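Local atomic coordinates of 2-oxoglutarate carboxylase small subunit (Hydrogenobacter thermophilus, PDB entry 7KCT), a protein that belongs to the ATP-grasp fold family, has biotin carboxylase-type N- and C-terminal regions, and carries bound adenosine-5'-diphosphate, bicarbonate and magnesium. Residues Glu208-Ile211 with Glu212-His216; Ser238-Arg242 with Asn243-Val247; Thr425-Pro428 with Leu429-Ile433. All blocks are in the same frame, centred on the assembly; numbering follows the deposited sequence.

Contact 1: Glu208-Ile211 with Glu212-His216; sequences EKYI and ENPKH. With ADP (adenosine-5'-diphosphate), chain C.
Tyr-210 lays one ring edge against the carboxylate of Glu-212 while its CD1-CE1 side meets ADP obliquely. From CB, the first torsion sets CG anti to the backbone N (chi1 180°), which swings the ring past the turn and alongside the nucleotide. CD1 and CE1 approach the adenine, with CE1 3.4 Å from C2 of ADP. Across the ring, CD2 and CE2 take the carboxylate: CE2 lies 3.5 Å from Glu-212 OE2, close to the ring plane, and the two planes stand 69° apart. At the tip, Tyr-210 OH is 2.9 Å from a water. That water donates to Glu-212 OE2 (3.0 Å) and accepts from Asn-213 N (2.7 Å), pinning the phenol to the turn. Glu-212 OE2 is also claimed by a salt bridge to Arg-180. Inside the bend, the Pro-214 ring packs against the carbonyl oxygen of Ile-211, with CD 3.1 Å from Ile-211 O, and its CG faces C2 of ADP. Backbone atoms and the Glu-208 carboxylate complete the adenine seat as strand 205-209 gives way to strand 215-223. Ile-211 N donates to N1 of ADP at 3.1 Å, and N6 donates both to Lys-209 O and, nearly straight at 173°, to Glu-208 OE2 (2.7 Å). Glu-208 is itself paired with Lys-128 and Lys-166, which probably steadies its carboxylate and favours its anionic form. Two acceptors meet the amino group and one N-H meets the adjacent ring nitrogen, a pattern that matches the donor and acceptor edge of adenine.

Contact 2: Ser238-Arg242 with Asn243-Val247; sequences SIQRR and NQKLV. With ADP (adenosine-5'-diphosphate), chain C; ADP (adenosine-5'-diphosphate), chain D.
Arg-241 runs alongside Gln-244, both side chains pointing the same way from a beta hairpin whose type I' turn has Arg-242 and Asn-243 at its corners. A bend at chi2 (97°) leans the guanidinium toward the Gln-244 side chain, where NH2 donates to Gln-244 OE1 at 3.3 Å. The two planes are 84° apart: the amide oxygen lies in the guanidinium plane, yet the donor stands above the amide. NE of Arg-241 has a stronger partner in Glu-350, and Arg-242 NH2 rests over one guanidinium face. Main-chain bonds run both ways between Arg-241 and Gln-244, and Leu-246 N donates to Ile-239 O. Gln-240 and Lys-245, a non-hydrogen-bonded pair, occupy the other face of the hairpin and serve different nucleotides. The extended Gln-240 amide receives O2' of the chain C ADP on OE1 (2.9 Å) and gives NE2 to O3' (3.1 Å). Gln-244 NE2 makes a weak bond to O1A of the chain D ADP. Lys-245, salt-bridged to Glu-283, Glu-304 and Glu-218, places NZ 2.9 Å from O2B of that same ADP.

Contact 3: Thr425-Pro428 with Leu429-Ile433; sequences TTIP and LLINI
Among the flat groups, the Asn-432 carboxamide lies beside the carbonyl of Pro-428, with CG 3.8 Å from Pro-428 O, while ND2 is held by Val-455 O and Asp-457 O. The Pro-428 ring and Asn-432 both rest against Tyr-458. Between the same two residues the backbone closes a helical bond, Asn-432 N donating to Pro-428 O at 3.3 Å. This is the first turn of helix 427-435. A proline fits here because its nitrogen has no hydrogen to offer and an opening turn requires none. Ahead of it, Thr-425 supplies the cap: its OG1 accepts from Ile-427 N at 3.1 Å. A water bridges Thr-425 O and Leu-429 N, donating to the first (2.9 Å) and accepting from the second (2.9 Å). In the four-residue series, Leu-430 N donates to Thr-426 O at 2.9 Å and Ile-431 N to Ile-427 O. Side chains follow the same spacing. Leu-430 CD1 packs 3.5 Å from Thr-426 OG1, a hydroxyl that hydrogen-bonds Arg-346 O and Asn-348 N. Ile-431 keeps CG1 beside its own backbone N (chi1 -70°), which sends CD1 back toward the start of the helix, 3.8 Å from Ile-427 CG2. The turn is wedged between other elements: Ile-427 and Leu-430 lie on strand 341-351, Leu-429 and Leu-430 cover Leu-246 of strand 244-250, and Leu-430 and Ile-431 meet Leu-415 of helix 404-417.

In the fold
Followed from the N terminus, the three contacts come in series; each is a local turn, and none encloses or crosses another. Contact 1 turns the chain from the three-stranded sheet into the four-stranded one, and contact 2 reverses it as a hairpin on the edge of the large antiparallel sheet. These two touch: Ser-238 OG probably bonds His-216 N, 2.8 Å away, and both contacts bind the chain C ADP. Contact 3, much later, starts a helix in the C-terminal region. It stays about 11 Å from contact 1 at the nearest atoms but packs on contact 2, where Val-247 CG2 lies 3.7 Å from Leu-430 CD2, which joins the ATP-grasp and C-terminal regions.

Contact 1: Glu208-Ile211 with Glu212-His216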
loop_
_atom_site.group_PDB
_atom_site.type_symbol
_atom_site.label_atom_id
_atom_site.label_comp_id
_atom_site.label_asym_id
_atom_site.label_seq_id
_atom_site.Cartn_x
_atom_site.Cartn_y
_atom_site.Cartn_z
ATOM N N GLU A 208 -37.712 -4.412 -16.410
ATOM C CA GLU A 208 -37.406 -5.746 -15.951
ATOM C C GLU A 208 -37.990 -6.004 -14.565
ATOM O O GLU A 208 -38.446 -5.103 -13.878
ATOM C CB GLU A 208 -35.886 -6.018 -15.971
ATOM C CG GLU A 208 -34.995 -5.037 -15.252
ATOM C CD GLU A 208 -33.492 -5.374 -15.439
ATOM O OE1 GLU A 208 -33.083 -5.728 -16.572
ATOM O OE2 GLU A 208 -32.707 -5.263 -14.472
ATOM N N LYS A 209 -38.026 -7.279 -14.213
ATOM C CA LYS A 209 -38.500 -7.701 -12.909
ATOM C C LYS A 209 -37.645 -7.028 -11.854
ATOM O O LYS A 209 -36.411 -7.066 -11.924
ATOM C CB LYS A 209 -38.394 -9.213 -12.791
ATOM C CG LYS A 209 -38.805 -9.786 -11.455
ATOM C CD LYS A 209 -40.280 -9.581 -11.215
ATOM C CE LYS A 209 -40.585 -9.516 -9.728
ATOM N NZ LYS A 209 -41.913 -8.916 -9.492
ATOM N N TYR A 210 -38.285 -6.371 -10.903
ATOM C CA TYR A 210 -37.522 -5.879 -9.767
ATOM C C TYR A 210 -37.213 -7.036 -8.828
ATOM O O TYR A 210 -38.133 -7.638 -8.250
ATOM C CB TYR A 210 -38.256 -4.793 -9.013
ATOM C CG TYR A 210 -37.416 -4.331 -7.847
ATOM C CD1 TYR A 210 -36.261 -3.553 -8.055
ATOM C CD2 TYR A 210 -37.731 -4.703 -6.545
ATOM C CE1 TYR A 210 -35.467 -3.117 -6.974
ATOM C CE2 TYR A 210 -36.953 -4.269 -5.458
ATOM C CZ TYR A 210 -35.824 -3.480 -5.679
ATOM O OH TYR A 210 -35.086 -3.095 -4.580
ATOM N N ILE A 211 -35.930 -7.344 -8.650
ATOM C CA ILE A 211 -35.509 -8.399 -7.732
ATOM C C ILE A 211 -35.365 -7.788 -6.338
ATOM O O ILE A 211 -34.455 -6.992 -6.096
ATOM C CB ILE A 211 -34.201 -9.072 -8.172
ATOM C CG1 ILE A 211 -34.281 -9.555 -9.632
ATOM C CG2 ILE A 211 -33.857 -10.171 -7.201
ATOM C CD1 ILE A 211 -35.285 -10.664 -9.865
ATOM N N GLU A 212 -36.229 -8.198 -5.401
ATOM C CA GLU A 212 -36.265 -7.600 -4.063
ATOM C C GLU A 212 -35.085 -8.113 -3.234
ATOM O O GLU A 212 -34.708 -9.288 -3.303
ATOM C CB GLU A 212 -37.599 -7.927 -3.360
ATOM C CG GLU A 212 -38.014 -6.995 -2.217
ATOM C CD GLU A 212 -38.730 -5.748 -2.704
ATOM O OE1 GLU A 212 -39.693 -5.876 -3.493
ATOM O OE2 GLU A 212 -38.355 -4.639 -2.266
ATOM N N ASN A 213 -34.484 -7.222 -2.469
ATOM C CA ASN A 213 -33.325 -7.617 -1.671
ATOM C C ASN A 213 -32.175 -8.248 -2.456
ATOM O O ASN A 213 -31.611 -9.263 -2.032
ATOM C CB ASN A 213 -33.758 -8.596 -0.590
ATOM C CG ASN A 213 -34.951 -8.100 0.195
ATOM O OD1 ASN A 213 -34.944 -6.996 0.742
ATOM N ND2 ASN A 213 -36.014 -8.893 0.188
ATOM N N PRO A 214 -31.766 -7.654 -3.562
ATOM C CA PRO A 214 -30.708 -8.250 -4.376
ATOM C C PRO A 214 -29.313 -7.922 -3.849
ATOM O O PRO A 214 -29.123 -7.011 -3.038
ATOM C CB PRO A 214 -30.939 -7.604 -5.741
ATOM C CG PRO A 214 -31.455 -6.285 -5.412
ATOM C CD PRO A 214 -32.188 -6.350 -4.085
ATOM N N LYS A 215 -28.338 -8.709 -4.318
ATOM C CA LYS A 215 -26.925 -8.353 -4.257
ATOM C C LYS A 215 -26.432 -7.976 -5.661
ATOM O O LYS A 215 -26.981 -8.424 -6.675
ATOM C CB LYS A 215 -26.125 -9.503 -3.666
ATOM C CG LYS A 215 -26.390 -9.748 -2.154
ATOM C CD LYS A 215 -25.489 -10.860 -1.629
ATOM C CE LYS A 215 -25.006 -10.597 -0.208
ATOM N NZ LYS A 215 -24.047 -9.462 -0.116
ATOM N N HIS A 216 -25.425 -7.106 -5.722
ATOM C CA HIS A 216 -24.813 -6.714 -6.984
ATOM C C HIS A 216 -23.476 -7.442 -7.078
ATOM O O HIS A 216 -22.522 -7.127 -6.355
ATOM C CB HIS A 216 -24.704 -5.194 -7.097
ATOM C CG HIS A 216 -24.083 -4.717 -8.391
ATOM N ND1 HIS A 216 -24.716 -3.832 -9.237
ATOM C CD2 HIS A 216 -22.867 -4.951 -8.944
ATOM C CE1 HIS A 216 -23.938 -3.583 -10.279
ATOM N NE2 HIS A 216 -22.807 -4.244 -10.121
HETATM P PB ADP C . -26.040 1.736 -14.172
HETATM O O1B ADP C . -26.466 3.122 -13.834
HETATM O O2B ADP C . -25.074 0.879 -13.395
HETATM O O3B ADP C . -25.962 1.447 -15.659
HETATM P PA ADP C . -27.282 -0.743 -13.711
HETATM O O1A ADP C . -26.052 -1.516 -13.395
HETATM O O2A ADP C . -28.367 -1.456 -14.504
HETATM O O3A ADP C . -27.573 0.785 -13.882
HETATM O "O5'" ADP C . -28.115 -1.063 -12.060
HETATM C "C5'" ADP C . -27.967 0.042 -11.096
HETATM C "C4'" ADP C . -28.145 -0.614 -9.785
HETATM O "O4'" ADP C . -29.583 -0.714 -9.656
HETATM C "C3'" ADP C . -27.588 -1.987 -9.741
HETATM O "O3'" ADP C . -26.296 -1.986 -9.123
HETATM C "C2'" ADP C . -28.562 -2.587 -8.729
HETATM O "O2'" ADP C . -28.329 -2.071 -7.362
HETATM C "C1'" ADP C . -29.888 -1.993 -9.107
HETATM N N9 ADP C . -30.604 -2.839 -10.093
HETATM C C8 ADP C . -30.445 -2.921 -11.483
HETATM N N7 ADP C . -31.324 -3.803 -12.026
HETATM C C5 ADP C . -32.035 -4.322 -10.943
HETATM C C6 ADP C . -33.078 -5.278 -10.851
HETATM N N6 ADP C . -33.541 -5.886 -11.976
HETATM N N1 ADP C . -33.595 -5.641 -9.650
HETATM C C2 ADP C . -33.078 -4.972 -8.590
HETATM N N3 ADP C . -32.109 -4.043 -8.525
HETATM C C4 ADP C . -31.601 -3.732 -9.744
HETATM O O HOH W 1 -35.378 -4.667 -2.187
#

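Contact 2: Ser238-Arg242 with Asn243-Val247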
loop_
_atom_site.group_PDB
_atom_site.type_symbol
_atom_site.label_atom_id
_atom_site.label_comp_id
_atom_site.label_asym_id
_atom_site.label_seq_id
_atom_site.Cartn_x
_atom_site.Cartn_y
_atom_site.Cartn_z
ATOM N N SER A 238 -22.683 -4.401 -3.551
ATOM C CA SER A 238 -24.085 -4.153 -3.201
ATOM C C SER A 238 -24.285 -2.854 -2.435
ATOM O O SER A 238 -25.300 -2.173 -2.630
ATOM C CB SER A 238 -24.644 -5.320 -2.386
ATOM O OG SER A 238 -24.551 -6.497 -3.145
ATOM N N ILE A 239 -23.350 -2.483 -1.562
ATOM C CA ILE A 239 -23.551 -1.283 -0.744
ATOM C C ILE A 239 -23.509 -0.039 -1.623
ATOM O O ILE A 239 -22.441 0.350 -2.119
ATOM C CB ILE A 239 -22.530 -1.195 0.394
ATOM C CG1 ILE A 239 -22.736 -2.425 1.283
ATOM C CG2 ILE A 239 -22.758 0.070 1.167
ATOM C CD1 ILE A 239 -21.785 -2.636 2.408
ATOM N N GLN A 240 -24.653 0.648 -1.711
ATOM C CA GLN A 240 -24.857 1.678 -2.704
ATOM C C GLN A 240 -25.681 2.835 -2.176
ATOM O O GLN A 240 -26.465 2.703 -1.237
ATOM C CB GLN A 240 -25.581 1.121 -3.949
ATOM C CG GLN A 240 -24.817 0.089 -4.691
ATOM C CD GLN A 240 -25.620 -0.534 -5.826
ATOM O OE1 GLN A 240 -26.610 0.032 -6.305
ATOM N NE2 GLN A 240 -25.190 -1.705 -6.257
ATOM N N ARG A 241 -25.498 3.986 -2.817
ATOM C CA ARG A 241 -26.413 5.099 -2.679
ATOM C C ARG A 241 -26.575 5.723 -4.056
ATOM O O ARG A 241 -25.602 5.839 -4.816
ATOM C CB ARG A 241 -25.918 6.137 -1.668
ATOM C CG ARG A 241 -24.579 6.749 -2.042
ATOM C CD ARG A 241 -24.747 8.083 -2.738
ATOM N NE ARG A 241 -23.461 8.668 -3.131
ATOM C CZ ARG A 241 -22.972 8.684 -4.370
ATOM N NH1 ARG A 241 -21.794 9.249 -4.599
ATOM N NH2 ARG A 241 -23.671 8.179 -5.381
ATOM N N ARG A 242 -27.814 6.126 -4.354
ATOM C CA ARG A 242 -28.227 6.589 -5.678
ATOM C C ARG A 242 -27.866 5.573 -6.754
ATOM O O ARG A 242 -27.593 5.939 -7.895
ATOM C CB ARG A 242 -27.629 7.966 -6.006
ATOM C CG ARG A 242 -28.216 9.101 -5.154
ATOM C CD ARG A 242 -28.009 10.517 -5.758
ATOM N NE ARG A 242 -26.593 10.818 -6.002
ATOM C CZ ARG A 242 -25.756 11.340 -5.108
ATOM N NH1 ARG A 242 -26.162 11.661 -3.883
ATOM N NH2 ARG A 242 -24.492 11.554 -5.445
ATOM N N ASN A 243 -27.900 4.283 -6.402
ATOM C CA ASN A 243 -27.567 3.196 -7.317
ATOM C C ASN A 243 -26.108 3.249 -7.792
ATOM O O ASN A 243 -25.784 2.721 -8.864
ATOM C CB ASN A 243 -28.516 3.209 -8.516
ATOM C CG ASN A 243 -29.955 3.133 -8.104
ATOM O OD1 ASN A 243 -30.726 4.050 -8.377
ATOM N ND2 ASN A 243 -30.335 2.039 -7.460
ATOM N N GLN A 244 -25.236 3.892 -7.009
ATOM C CA GLN A 244 -23.802 3.978 -7.277
ATOM C C GLN A 244 -23.013 3.443 -6.090
ATOM O O GLN A 244 -23.362 3.679 -4.928
ATOM C CB GLN A 244 -23.418 5.408 -7.590
ATOM C CG GLN A 244 -22.129 5.585 -8.338
ATOM C CD GLN A 244 -21.794 7.063 -8.486
ATOM O OE1 GLN A 244 -22.695 7.927 -8.480
ATOM N NE2 GLN A 244 -20.499 7.369 -8.592
ATOM N N LYS A 245 -21.935 2.736 -6.399
ATOM C CA LYS A 245 -21.248 1.938 -5.404
ATOM C C LYS A 245 -20.479 2.809 -4.419
ATOM O O LYS A 245 -20.040 3.916 -4.732
ATOM C CB LYS A 245 -20.327 0.950 -6.096
ATOM C CG LYS A 245 -21.102 0.072 -7.080
ATOM C CD LYS A 245 -20.214 -0.475 -8.176
ATOM C CE LYS A 245 -21.036 -1.100 -9.296
ATOM N NZ LYS A 245 -20.242 -1.155 -10.551
ATOM N N LEU A 246 -20.383 2.316 -3.201
ATOM C CA LEU A 246 -19.636 2.956 -2.123
ATOM C C LEU A 246 -18.608 2.036 -1.509
ATOM O O LEU A 246 -17.498 2.476 -1.163
ATOM C CB LEU A 246 -20.604 3.416 -1.036
ATOM C CG LEU A 246 -20.184 4.315 0.104
ATOM C CD1 LEU A 246 -19.762 5.647 -0.447
ATOM C CD2 LEU A 246 -21.413 4.406 1.059
ATOM N N VAL A 247 -18.950 0.762 -1.368
ATOM C CA VAL A 247 -18.072 -0.236 -0.798
ATOM C C VAL A 247 -18.082 -1.461 -1.694
ATOM O O VAL A 247 -19.142 -1.989 -2.035
ATOM C CB VAL A 247 -18.500 -0.632 0.628
ATOM C CG1 VAL A 247 -17.580 -1.764 1.119
ATOM C CG2 VAL A 247 -18.522 0.605 1.587
HETATM P PB ADP C . -26.040 1.736 -14.172
HETATM O O1B ADP C . -26.466 3.122 -13.834
HETATM O O2B ADP C . -25.074 0.879 -13.395
HETATM O O3B ADP C . -25.962 1.447 -15.659
HETATM P PA ADP C . -27.282 -0.743 -13.711
HETATM O O1A ADP C . -26.052 -1.516 -13.395
HETATM O O2A ADP C . -28.367 -1.456 -14.504
HETATM O O3A ADP C . -27.573 0.785 -13.882
HETATM O "O5'" ADP C . -28.115 -1.063 -12.060
HETATM C "C5'" ADP C . -27.967 0.042 -11.096
HETATM C "C4'" ADP C . -28.145 -0.614 -9.785
HETATM O "O4'" ADP C . -29.583 -0.714 -9.656
HETATM C "C3'" ADP C . -27.588 -1.987 -9.741
HETATM O "O3'" ADP C . -26.296 -1.986 -9.123
HETATM C "C2'" ADP C . -28.562 -2.587 -8.729
HETATM O "O2'" ADP C . -28.329 -2.071 -7.362
HETATM C "C1'" ADP C . -29.888 -1.993 -9.107
HETATM N N9 ADP C . -30.604 -2.839 -10.093
HETATM C C8 ADP C . -30.445 -2.921 -11.483
HETATM N N7 ADP C . -31.324 -3.803 -12.026
HETATM C C5 ADP C . -32.035 -4.322 -10.943
HETATM C C6 ADP C . -33.078 -5.278 -10.851
HETATM N N6 ADP C . -33.541 -5.886 -11.976
HETATM N N1 ADP C . -33.595 -5.641 -9.650
HETATM C C2 ADP C . -33.078 -4.972 -8.590
HETATM N N3 ADP C . -32.109 -4.043 -8.525
HETATM C C4 ADP C . -31.601 -3.732 -9.744
HETATM P PB ADP D . -17.946 2.031 -11.875
HETATM O O1B ADP D . -16.572 2.183 -12.501
HETATM O O2B ADP D . -18.270 0.883 -10.946
HETATM O O3B ADP D . -19.092 2.466 -12.732
HETATM P PA ADP D . -19.077 4.572 -10.965
HETATM O O1A ADP D . -18.980 5.808 -10.137
HETATM O O2A ADP D . -20.366 4.095 -11.609
HETATM O O3A ADP D . -18.135 3.352 -10.589
HETATM O "O5'" ADP D . -18.287 5.319 -12.610
HETATM C "C5'" ADP D . -17.394 6.475 -12.315
HETATM C "C4'" ADP D . -17.592 7.622 -13.196
HETATM O "O4'" ADP D . -18.099 7.327 -14.479
HETATM C "C3'" ADP D . -18.693 8.497 -12.362
HETATM O "O3'" ADP D . -18.397 9.781 -12.504
HETATM C "C2'" ADP D . -19.957 8.004 -13.170
HETATM O "O2'" ADP D . -20.911 8.955 -13.257
HETATM C "C1'" ADP D . -19.279 7.979 -14.573
HETATM N N9 ADP D . -19.939 7.048 -15.577
HETATM C C8 ADP D . -20.283 5.680 -15.439
HETATM N N7 ADP D . -20.885 5.165 -16.543
HETATM C C5 ADP D . -20.895 6.214 -17.437
HETATM C C6 ADP D . -21.390 6.296 -18.753
HETATM N N6 ADP D . -21.970 5.198 -19.356
HETATM N N1 ADP D . -21.294 7.473 -19.454
HETATM C C2 ADP D . -20.720 8.524 -18.757
HETATM N N3 ADP D . -20.207 8.597 -17.502
HETATM C C4 ADP D . -20.310 7.393 -16.864
HETATM O O HOH W 2 -20.818 -4.004 -1.375
#

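Contact 3: Thr425-Pro428 with Leu429-Ile433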
loop_
_atom_site.group_PDB
_atom_site.type_symbol
_atom_site.label_atom_id
_atom_site.label_comp_id
_atom_site.label_asym_id
_atom_site.label_seq_id
_atom_site.Cartn_x
_atom_site.Cartn_y
_atom_site.Cartn_z
ATOM N N THR A 425 -16.930 14.395 4.255
ATOM C CA THR A 425 -16.643 13.210 3.461
ATOM C C THR A 425 -17.469 12.002 3.917
ATOM O O THR A 425 -18.073 12.043 4.933
ATOM C CB THR A 425 -15.108 12.814 3.483
ATOM O OG1 THR A 425 -14.793 12.137 4.677
ATOM C CG2 THR A 425 -14.162 13.927 3.258
ATOM N N THR A 426 -17.310 10.849 3.256
ATOM C CA THR A 426 -17.950 9.608 3.654
ATOM C C THR A 426 -17.202 8.856 4.744
ATOM O O THR A 426 -17.682 7.791 5.156
ATOM C CB THR A 426 -18.088 8.666 2.462
ATOM O OG1 THR A 426 -16.808 8.573 1.834
ATOM C CG2 THR A 426 -19.076 9.197 1.464
ATOM N N ILE A 427 -16.050 9.347 5.230
ATOM C CA ILE A 427 -15.230 8.543 6.148
ATOM C C ILE A 427 -16.003 8.145 7.407
ATOM O O ILE A 427 -16.011 6.952 7.753
ATOM C CB ILE A 427 -13.920 9.272 6.464
ATOM C CG1 ILE A 427 -13.019 9.223 5.238
ATOM C CG2 ILE A 427 -13.241 8.659 7.699
ATOM C CD1 ILE A 427 -11.781 10.140 5.325
ATOM N N PRO A 428 -16.657 9.053 8.119
ATOM C CA PRO A 428 -17.351 8.604 9.345
ATOM C C PRO A 428 -18.436 7.546 9.071
ATOM O O PRO A 428 -18.588 6.587 9.845
ATOM C CB PRO A 428 -17.946 9.892 9.918
ATOM C CG PRO A 428 -17.142 11.048 9.270
ATOM C CD PRO A 428 -16.711 10.515 7.926
ATOM N N LEU A 429 -19.202 7.700 7.989
ATOM C CA LEU A 429 -20.170 6.652 7.637
ATOM C C LEU A 429 -19.472 5.335 7.373
ATOM O O LEU A 429 -19.943 4.277 7.788
ATOM C CB LEU A 429 -20.984 7.085 6.416
ATOM C CG LEU A 429 -21.843 6.020 5.749
ATOM C CD1 LEU A 429 -23.163 5.915 6.518
ATOM C CD2 LEU A 429 -22.070 6.362 4.302
ATOM N N LEU A 430 -18.362 5.364 6.628
ATOM C CA LEU A 430 -17.689 4.119 6.304
ATOM C C LEU A 430 -17.172 3.419 7.554
ATOM O O LEU A 430 -17.172 2.171 7.632
ATOM C CB LEU A 430 -16.560 4.399 5.313
ATOM C CG LEU A 430 -17.035 4.954 3.960
ATOM C CD1 LEU A 430 -15.877 5.532 3.183
ATOM C CD2 LEU A 430 -17.744 3.852 3.140
ATOM N N ILE A 431 -16.700 4.191 8.532
ATOM C CA ILE A 431 -16.236 3.585 9.781
ATOM C C ILE A 431 -17.370 2.805 10.435
ATOM O O ILE A 431 -17.179 1.684 10.941
ATOM C CB ILE A 431 -15.675 4.673 10.721
ATOM C CG1 ILE A 431 -14.349 5.228 10.181
ATOM C CG2 ILE A 431 -15.496 4.134 12.120
ATOM C CD1 ILE A 431 -13.910 6.552 10.829
ATOM N N ASN A 432 -18.570 3.389 10.437
ATOM C CA ASN A 432 -19.706 2.736 11.099
ATOM C C ASN A 432 -20.120 1.460 10.373
ATOM O O ASN A 432 -20.585 0.509 11.001
ATOM C CB ASN A 432 -20.893 3.702 11.198
ATOM C CG ASN A 432 -20.745 4.720 12.326
ATOM O OD1 ASN A 432 -19.968 4.530 13.238
ATOM N ND2 ASN A 432 -21.494 5.791 12.257
ATOM N N ILE A 433 -20.036 1.444 9.040
ATOM C CA ILE A 433 -20.297 0.212 8.299
ATOM C C ILE A 433 -19.336 -0.886 8.735
ATOM O O ILE A 433 -19.743 -2.023 9.022
ATOM C CB ILE A 433 -20.227 0.487 6.784
ATOM C CG1 ILE A 433 -21.276 1.537 6.386
ATOM C CG2 ILE A 433 -20.400 -0.794 6.022
ATOM C CD1 ILE A 433 -21.257 1.965 4.910
HETATM O O HOH W 3 -19.584 10.269 6.647
#